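Local coordinates for putative uncharacterized protein TTHA0988 (Thermus thermophilus, PDB 3OEP) that is of unknown function but is a KipI-KipA homologue with cyclophilin-like domains, once mistaken for an allophanate hydrolase, at residues G280-A285 / T320-P325; P428-G433 / V445-S450; G246-G251 / S350-G355. All coordinates share one frame; numbering follows the deposited sequence. Where two conformers were deposited one is given.

Interaction 1: G280-A285 / T320-P325; sequences GPVLTA and TLRFRP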
loop_
_atom_site.group_PDB
_atom_site.type_symbol
_atom_site.label_atom_id
_atom_site.label_comp_id
_atom_site.label_asym_id
_atom_site.label_seq_id
_atom_site.Cartn_x
_atom_site.Cartn_y
_atom_site.Cartn_z
ATOM N N GLY A 280 -11.986 18.140 5.040
ATOM C CA GLY A 280 -10.862 18.429 5.908
ATOM C C GLY A 280 -11.245 18.463 7.375
ATOM O O GLY A 280 -12.429 18.521 7.716
ATOM N N PRO A 281 -10.234 18.438 8.252
ATOM C CA PRO A 281 -10.453 18.515 9.684
ATOM C C PRO A 281 -10.703 19.938 10.149
ATOM O O PRO A 281 -10.498 20.889 9.396
ATOM C CB PRO A 281 -9.135 17.997 10.261
ATOM C CG PRO A 281 -8.122 18.391 9.267
ATOM C CD PRO A 281 -8.805 18.307 7.923
ATOM N N VAL A 282 -11.156 20.054 11.389
ATOM C CA VAL A 282 -11.217 21.327 12.088
ATOM C C VAL A 282 -10.117 21.286 13.146
ATOM O O VAL A 282 -10.133 20.422 14.025
ATOM C CB VAL A 282 -12.589 21.535 12.746
ATOM C CG1 VAL A 282 -12.632 22.870 13.497
ATOM C CG2 VAL A 282 -13.708 21.458 11.694
ATOM N N LEU A 283 -9.165 22.211 13.048
ATOM C CA LEU A 283 -7.954 22.180 13.866
ATOM C C LEU A 283 -7.801 23.485 14.631
ATOM O O LEU A 283 -8.085 24.554 14.099
ATOM C CB LEU A 283 -6.714 22.007 12.980
ATOM C CG LEU A 283 -6.702 20.849 11.993
ATOM C CD1 LEU A 283 -5.472 20.924 11.086
ATOM C CD2 LEU A 283 -6.775 19.509 12.747
ATOM N N THR A 284 -7.317 23.405 15.864
ATOM C CA THR A 284 -7.043 24.614 16.640
ATOM C C THR A 284 -5.596 24.611 17.138
ATOM O O THR A 284 -5.124 23.616 17.692
ATOM C CB THR A 284 -8.042 24.759 17.797
ATOM O OG1 THR A 284 -9.367 24.794 17.255
ATOM C CG2 THR A 284 -7.785 26.048 18.590
ATOM N N ALA A 285 -4.899 25.721 16.908
ATOM C CA ALA A 285 -3.511 25.873 17.324
ATOM C C ALA A 285 -3.417 25.949 18.848
ATOM O O ALA A 285 -4.238 26.598 19.494
ATOM C CB ALA A 285 -2.897 27.129 16.688
ATOM N N THR A 320 -8.926 28.761 15.191
ATOM C CA THR A 320 -9.362 27.548 14.518
ATOM C C THR A 320 -9.219 27.667 13.008
ATOM O O THR A 320 -9.633 28.659 12.398
ATOM C CB THR A 320 -10.804 27.205 14.909
ATOM O OG1 THR A 320 -10.854 27.012 16.331
ATOM C CG2 THR A 320 -11.292 25.934 14.195
ATOM N N LEU A 321 -8.609 26.638 12.431
ATOM C CA LEU A 321 -8.354 26.528 11.006
ATOM C C LEU A 321 -9.326 25.506 10.413
ATOM O O LEU A 321 -9.466 24.392 10.937
ATOM C CB LEU A 321 -6.915 26.062 10.795
ATOM C CG LEU A 321 -6.421 25.883 9.362
ATOM C CD1 LEU A 321 -6.431 27.204 8.604
ATOM C CD2 LEU A 321 -5.014 25.264 9.405
ATOM N N ARG A 322 -9.991 25.884 9.325
ATOM C CA ARG A 322 -10.937 25.003 8.639
ATOM C C ARG A 322 -10.586 24.970 7.163
ATOM O O ARG A 322 -9.768 25.770 6.693
ATOM C CB ARG A 322 -12.368 25.513 8.816
ATOM C CG ARG A 322 -12.868 25.513 10.254
ATOM C CD ARG A 322 -14.230 26.187 10.373
ATOM N NE ARG A 322 -14.744 26.138 11.745
ATOM C CZ ARG A 322 -14.469 27.019 12.706
ATOM N NH1 ARG A 322 -13.672 28.062 12.484
ATOM N NH2 ARG A 322 -15.005 26.855 13.912
ATOM N N PHE A 323 -11.207 24.048 6.436
ATOM C CA PHE A 323 -10.941 23.899 5.009
ATOM C C PHE A 323 -12.254 23.848 4.259
ATOM O O PHE A 323 -13.033 22.910 4.417
ATOM C CB PHE A 323 -10.096 22.661 4.754
ATOM C CG PHE A 323 -8.763 22.712 5.442
ATOM C CD1 PHE A 323 -7.699 23.382 4.864
ATOM C CD2 PHE A 323 -8.600 22.150 6.702
ATOM C CE1 PHE A 323 -6.470 23.459 5.512
ATOM C CE2 PHE A 323 -7.372 22.220 7.355
ATOM C CZ PHE A 323 -6.311 22.878 6.758
ATOM N N ARG A 324 -12.505 24.891 3.479
ATOM C CA ARG A 324 -13.729 25.018 2.709
ATOM C C ARG A 324 -13.559 24.321 1.363
ATOM O O ARG A 324 -12.702 24.707 0.584
ATOM C CB ARG A 324 -14.033 26.501 2.494
ATOM C CG ARG A 324 -15.286 26.788 1.686
ATOM C CD ARG A 324 -15.563 28.290 1.671
ATOM N NE ARG A 324 -15.974 28.779 2.988
ATOM C CZ ARG A 324 -15.990 30.060 3.362
ATOM N NH1 ARG A 324 -15.604 31.025 2.534
ATOM N NH2 ARG A 324 -16.394 30.380 4.587
ATOM N N PRO A 325 -14.377 23.295 1.076
ATOM C CA PRO A 325 -14.228 22.635 -0.220
ATOM C C PRO A 325 -14.411 23.606 -1.386
ATOM O O PRO A 325 -15.299 24.455 -1.350
ATOM C CB PRO A 325 -15.330 21.573 -0.201
ATOM C CG PRO A 325 -15.545 21.297 1.248
ATOM C CD PRO A 325 -15.364 22.609 1.930
HETATM O O HOH W 1 -13.619 20.420 4.646
HETATM O O HOH W 2 -12.530 21.971 7.834
#
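Thr284 and Thr320 share one rotamer, OG1 anti to the carbonyl carbon (chi1 -58° and -60°); as they form a non-hydrogen-bonded antiparallel pair, Thr284 OG1 and Thr320 OG1 come to 2.8 Å. Thr284 OG1 is hydrogen-bonded to Glu226. The same torsion points Thr320 CG2 at Val282 CG1, an unusually tight 3.4 Å, and over one face of the Arg322 guanidinium. Next along, Leu283 and Leu321 make the hydrogen-bonded pair: Leu283 N reaches Leu321 O at 3.1 Å, and Leu321 N meets Leu283 O at 2.7 Å, nearly along the C=O axis. Beyond them water takes over: one molecule accepts from Phe323 N and donates to Pro281 O, and another joins Gly280 N to Phe323 O. Phe323 turns its ring edge to Pro281 O, with CD2 3.5 Å away. Gly280 fits because a side chain would collide with Phe323 CB. An alanine in place of Thr320 would remove the hydroxyl beside Thr284 OG1 and the methyl against Val282, and would probably loosen this end of the strand pair. The contact joins two strands of a six-stranded antiparallel sheet whose faces differ in chemistry: hydroxyls meet on the threonine side, while the leucines pack on Trp315 on the other.

Interaction 2: P428-G433 / V445-S450; sequences PEVPGG and VQVPPS
Val447 O is gripped twice by the loop 428-433. Gly433 N donates a hydrogen bond to it at 3.1 Å, fairly straight (156° at the hydrogen) and in the plane of the carbonyl, and Gly432 CA adds a CH...O contact, also 3.1 Å from Val447 O. Gly432 suits this place because a side chain there would point toward 445-450: its CB would fall 2.2 Å from Val447 O and equally close to Pro448 O. Gly433 faces no such barrier, as a CB on it would point away from 445-450; what matters here is its N-H, presented by a nearly fully extended backbone.

Beside this polar grip lies a small apolar one. Val430 and Val447 both hold CG1 anti to the backbone N, and their side chains cross at about a right angle, with Val430 CG1 3.9 Å from Val447 CG1. Val447 CG1 also packs against the loop backbone, 3.4 Å from Val430 O. Val430 also rests on Ala404, Ala407 and Leu408 of helix 402-408, so its branched side chain packs between helix and strand. At the far end the Pro449 ring lies against the glycine backbone, its CD 3.6 Å from Gly433 O.

Prolines have no N-H to give, and water helps to serve the carbonyls around them. One molecule lies 2.7 Å from both Val430 O and Pro448 O; another accepts from Gly432 N and donates to Pro449 O, 2.9 Å from each. The loop that follows strand 422-426 is therefore fastened to segment 445-450, in the cyclophilin-like C-terminal part, mainly by backbone atoms and water, with one valine pair as the apolar share: a surface junction that relies on glycine for close approach.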
loop_
_atom_site.group_PDB
_atom_site.type_symbol
_atom_site.label_atom_id
_atom_site.label_comp_id
_atom_site.label_asym_id
_atom_site.label_seq_id
_atom_site.Cartn_x
_atom_site.Cartn_y
_atom_site.Cartn_z
ATOM N N PRO A 428 -14.277 2.249 -22.324
ATOM C CA PRO A 428 -14.191 1.162 -23.303
ATOM C C PRO A 428 -13.690 -0.146 -22.685
ATOM O O PRO A 428 -12.838 -0.116 -21.795
ATOM C CB PRO A 428 -13.168 1.685 -24.314
ATOM C CG PRO A 428 -13.229 3.162 -24.206
ATOM C CD PRO A 428 -13.650 3.493 -22.807
ATOM N N GLU A 429 -14.212 -1.276 -23.156
ATOM C CA GLU A 429 -13.756 -2.586 -22.691
ATOM C C GLU A 429 -12.270 -2.780 -23.003
ATOM O O GLU A 429 -11.834 -2.528 -24.125
ATOM C CB GLU A 429 -14.574 -3.710 -23.338
ATOM N N VAL A 430 -11.504 -3.205 -22.000
ATOM C CA VAL A 430 -10.073 -3.490 -22.151
ATOM C C VAL A 430 -9.826 -4.964 -21.824
ATOM O O VAL A 430 -10.207 -5.425 -20.746
ATOM C CB VAL A 430 -9.211 -2.615 -21.206
ATOM C CG1 VAL A 430 -7.717 -2.914 -21.389
ATOM C CG2 VAL A 430 -9.495 -1.132 -21.440
ATOM N N PRO A 431 -9.195 -5.713 -22.747
ATOM C CA PRO A 431 -8.893 -7.112 -22.427
ATOM C C PRO A 431 -7.912 -7.231 -21.256
ATOM O O PRO A 431 -6.902 -6.518 -21.210
ATOM C CB PRO A 431 -8.284 -7.665 -23.722
ATOM C CG PRO A 431 -7.961 -6.492 -24.561
ATOM C CD PRO A 431 -8.810 -5.355 -24.124
ATOM N N GLY A 432 -8.236 -8.097 -20.301
ATOM C CA GLY A 432 -7.407 -8.280 -19.121
ATOM C C GLY A 432 -6.948 -9.711 -18.966
ATOM O O GLY A 432 -7.004 -10.507 -19.913
ATOM N N GLY A 433 -6.483 -10.043 -17.769
ATOM C CA GLY A 433 -6.003 -11.389 -17.495
ATOM C C GLY A 433 -5.670 -11.595 -16.036
ATOM O O GLY A 433 -5.746 -10.668 -15.230
ATOM N N VAL A 445 -1.694 -0.147 -14.447
ATOM C CA VAL A 445 -3.084 -0.160 -14.871
ATOM C C VAL A 445 -3.528 -1.619 -14.833
ATOM O O VAL A 445 -3.223 -2.399 -15.733
ATOM C CB VAL A 445 -3.286 0.449 -16.267
ATOM C CG1 VAL A 445 -4.769 0.449 -16.644
ATOM C CG2 VAL A 445 -2.714 1.868 -16.313
ATOM N N GLN A 446 -4.216 -1.976 -13.756
ATOM C CA GLN A 446 -4.618 -3.349 -13.502
ATOM C C GLN A 446 -5.922 -3.648 -14.215
ATOM O O GLN A 446 -6.897 -2.932 -14.032
ATOM C CB GLN A 446 -4.794 -3.552 -11.996
ATOM C CG GLN A 446 -5.010 -4.976 -11.575
ATOM C CD GLN A 446 -5.000 -5.121 -10.071
ATOM O OE1 GLN A 446 -3.968 -5.427 -9.470
ATOM N NE2 GLN A 446 -6.148 -4.890 -9.454
ATOM N N VAL A 447 -5.940 -4.707 -15.024
ATOM C CA VAL A 447 -7.120 -5.065 -15.817
ATOM C C VAL A 447 -7.454 -6.549 -15.628
ATOM O O VAL A 447 -6.770 -7.425 -16.164
ATOM C CB VAL A 447 -6.912 -4.757 -17.319
ATOM C CG1 VAL A 447 -8.218 -4.950 -18.085
ATOM C CG2 VAL A 447 -6.389 -3.332 -17.507
ATOM N N PRO A 448 -8.505 -6.838 -14.845
ATOM C CA PRO A 448 -8.875 -8.225 -14.607
ATOM C C PRO A 448 -9.608 -8.797 -15.816
ATOM O O PRO A 448 -10.052 -8.035 -16.669
ATOM C CB PRO A 448 -9.813 -8.129 -13.411
ATOM C CG PRO A 448 -10.477 -6.798 -13.563
ATOM C CD PRO A 448 -9.477 -5.897 -14.256
ATOM N N PRO A 449 -9.743 -10.130 -15.886
ATOM C CA PRO A 449 -10.449 -10.747 -17.018
ATOM C C PRO A 449 -11.837 -10.144 -17.217
ATOM O O PRO A 449 -12.243 -9.878 -18.350
ATOM C CB PRO A 449 -10.550 -12.217 -16.608
ATOM C CG PRO A 449 -9.422 -12.425 -15.662
ATOM C CD PRO A 449 -9.276 -11.134 -14.915
ATOM N N SER A 450 -12.549 -9.957 -16.110
ATOM C CA SER A 450 -13.840 -9.284 -16.111
ATOM C C SER A 450 -13.859 -8.283 -14.968
ATOM O O SER A 450 -13.629 -8.648 -13.816
ATOM C CB SER A 450 -14.977 -10.295 -15.944
ATOM O OG SER A 450 -16.239 -9.651 -15.956
HETATM O O HOH W 3 -11.401 -6.680 -18.625
HETATM O O HOH W 4 -10.512 -9.833 -20.709
#

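Interaction 3: G246-G251 / S350-G355; sequences GLARSG and SPDLRG
Asp352, Ser250 and Ser350 bury the most surface where these two irregular segments meet. Asp352 carries CG anti to its backbone N (chi1 -169°), which sends the carboxylate across to 246-251. Its OD2 accepts from Ala248 N at 2.9 Å, with the donor lying above the carboxylate plane, and takes a further bond from a water that also donates to Ala248 O. Leu247 CD2 lies 3.6 Å from the same OD2, an apolar neighbour of a buried carboxylate. Asp352 OD1 turns back to its own segment and accepts from Gly355 N at 3.1 Å. A second water lies between Asp352 OD1, Gly246 O and Arg354 NH2; Arg354 binds Asp459 O through NH1. Such N-H donors would probably keep the acid ionised.

Ser250, with OG anti to the backbone N, donates to Pro351 O at 2.7 Å, in the carbonyl plane; a short hydroxyl suits the close approach. Ser350 presses CB against Ser250 OG, 3.5 Å away, and its OG bonds to Asp236. Gly246 and Gly251 adopt backbone angles at which a CB would strike the preceding carbonyl. The OD1 bond to an N-H three residues on is an Asx motif within 350-355; OD2 ties that loop to 246-251.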
loop_
_atom_site.group_PDB
_atom_site.type_symbol
_atom_site.label_atom_id
_atom_site.label_comp_id
_atom_site.label_asym_id
_atom_site.label_seq_id
_atom_site.Cartn_x
_atom_site.Cartn_y
_atom_site.Cartn_z
ATOM N N GLY A 246 4.867 -7.034 2.398
ATOM C CA GLY A 246 3.502 -6.579 2.156
ATOM C C GLY A 246 3.211 -5.151 2.569
ATOM O O GLY A 246 2.054 -4.742 2.586
ATOM N N LEU A 247 4.251 -4.386 2.908
ATOM C CA LEU A 247 4.072 -3.020 3.378
ATOM C C LEU A 247 4.057 -2.054 2.205
ATOM O O LEU A 247 4.996 -2.016 1.409
ATOM C CB LEU A 247 5.178 -2.650 4.368
ATOM C CG LEU A 247 5.170 -3.467 5.658
ATOM C CD1 LEU A 247 6.467 -3.252 6.426
ATOM C CD2 LEU A 247 3.953 -3.130 6.507
ATOM N N ALA A 248 2.976 -1.287 2.098
ATOM C CA ALA A 248 2.793 -0.344 0.994
ATOM C C ALA A 248 3.770 0.824 1.090
ATOM O O ALA A 248 4.295 1.123 2.165
ATOM C CB ALA A 248 1.354 0.179 0.985
ATOM N N ARG A 249 3.998 1.486 -0.041
ATOM C CA ARG A 249 4.818 2.690 -0.085
ATOM C C ARG A 249 4.221 3.774 0.809
ATOM O O ARG A 249 4.936 4.441 1.557
ATOM C CB ARG A 249 4.896 3.206 -1.525
ATOM C CG ARG A 249 5.633 4.522 -1.706
ATOM C CD ARG A 249 7.043 4.490 -1.156
ATOM N NE ARG A 249 7.689 3.214 -1.416
ATOM C CZ ARG A 249 8.101 2.794 -2.608
ATOM N NH1 ARG A 249 7.949 3.550 -3.695
ATOM N NH2 ARG A 249 8.661 1.592 -2.717
ATOM N N SER A 250 2.904 3.942 0.713
ATOM C CA SER A 250 2.200 4.988 1.446
ATOM C C SER A 250 2.818 6.356 1.106
ATOM O O SER A 250 3.234 6.578 -0.028
ATOM C CB SER A 250 2.200 4.683 2.950
ATOM O OG SER A 250 1.392 5.598 3.678
ATOM N N GLY A 251 2.895 7.266 2.071
ATOM C CA GLY A 251 3.353 8.618 1.786
ATOM C C GLY A 251 2.245 9.447 1.152
ATOM O O GLY A 251 1.089 9.026 1.125
ATOM N N SER A 350 4.804 7.030 8.001
ATOM C CA SER A 350 3.588 6.966 7.190
ATOM C C SER A 350 2.716 5.780 7.596
ATOM O O SER A 350 3.222 4.711 7.951
ATOM C CB SER A 350 3.902 6.877 5.692
ATOM O OG SER A 350 4.372 8.116 5.178
ATOM N N PRO A 351 1.396 5.959 7.532
ATOM C CA PRO A 351 0.505 4.871 7.918
ATOM C C PRO A 351 0.435 3.762 6.871
ATOM O O PRO A 351 0.594 4.014 5.675
ATOM C CB PRO A 351 -0.852 5.560 8.037
ATOM C CG PRO A 351 -0.768 6.728 7.145
ATOM C CD PRO A 351 0.656 7.187 7.194
ATOM N N ASP A 352 0.221 2.538 7.334
ATOM C CA ASP A 352 -0.160 1.448 6.444
ATOM C C ASP A 352 -1.468 0.934 6.996
ATOM O O ASP A 352 -1.478 0.057 7.863
ATOM C CB ASP A 352 0.883 0.333 6.419
ATOM C CG ASP A 352 0.621 -0.676 5.309
ATOM O OD1 ASP A 352 -0.557 -1.032 5.073
ATOM O OD2 ASP A 352 1.592 -1.099 4.657
ATOM N N LEU A 353 -2.571 1.501 6.514
ATOM C CA LEU A 353 -3.876 1.231 7.105
ATOM C C LEU A 353 -4.282 -0.234 6.921
ATOM O O LEU A 353 -4.901 -0.821 7.807
ATOM C CB LEU A 353 -4.947 2.179 6.546
ATOM C CG LEU A 353 -4.719 3.680 6.741
ATOM C CD1 LEU A 353 -5.909 4.460 6.184
ATOM C CD2 LEU A 353 -4.489 4.015 8.206
ATOM N N ARG A 354 -3.904 -0.828 5.789
ATOM C CA ARG A 354 -4.101 -2.256 5.566
ATOM C C ARG A 354 -3.435 -3.085 6.670
ATOM O O ARG A 354 -4.012 -4.059 7.156
ATOM C CB ARG A 354 -3.557 -2.661 4.184
ATOM C CG ARG A 354 -3.860 -4.092 3.789
ATOM C CD ARG A 354 -3.362 -4.434 2.388
ATOM N NE ARG A 354 -4.052 -3.670 1.347
ATOM C CZ ARG A 354 -3.553 -2.634 0.669
ATOM N NH1 ARG A 354 -4.311 -2.030 -0.249
ATOM N NH2 ARG A 354 -2.316 -2.190 0.879
ATOM N N GLY A 355 -2.228 -2.686 7.067
ATOM C CA GLY A 355 -1.480 -3.381 8.117
ATOM C C GLY A 355 -1.740 -2.903 9.537
ATOM O O GLY A 355 -1.059 -3.342 10.467
HETATM O O HOH W 5 -0.259 -2.886 2.839
HETATM O O HOH W 6 3.722 0.559 4.666
#

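How the interactions relate
Interaction 1 is nested within the long loop that interaction 3 closes, whereas interaction 2 follows later in the chain. None touches another: nearest atoms are about 14 Å apart between interactions 1 and 3 and about 10 Å apart between interactions 2 and 3. Interactions 1 and 2 are the most distant, with centres about 40 Å apart. Interaction 3 lies near the middle of the chain (about 5 Å between centres): Arg249 forms a salt bridge with Glu49 of the N-terminal half, and Gly251 bonds to Arg420. Interaction 1 pairs two strands of one sheet and interaction 2 joins a loop to a strand of another, both farther out. No ligand or established active site links the three.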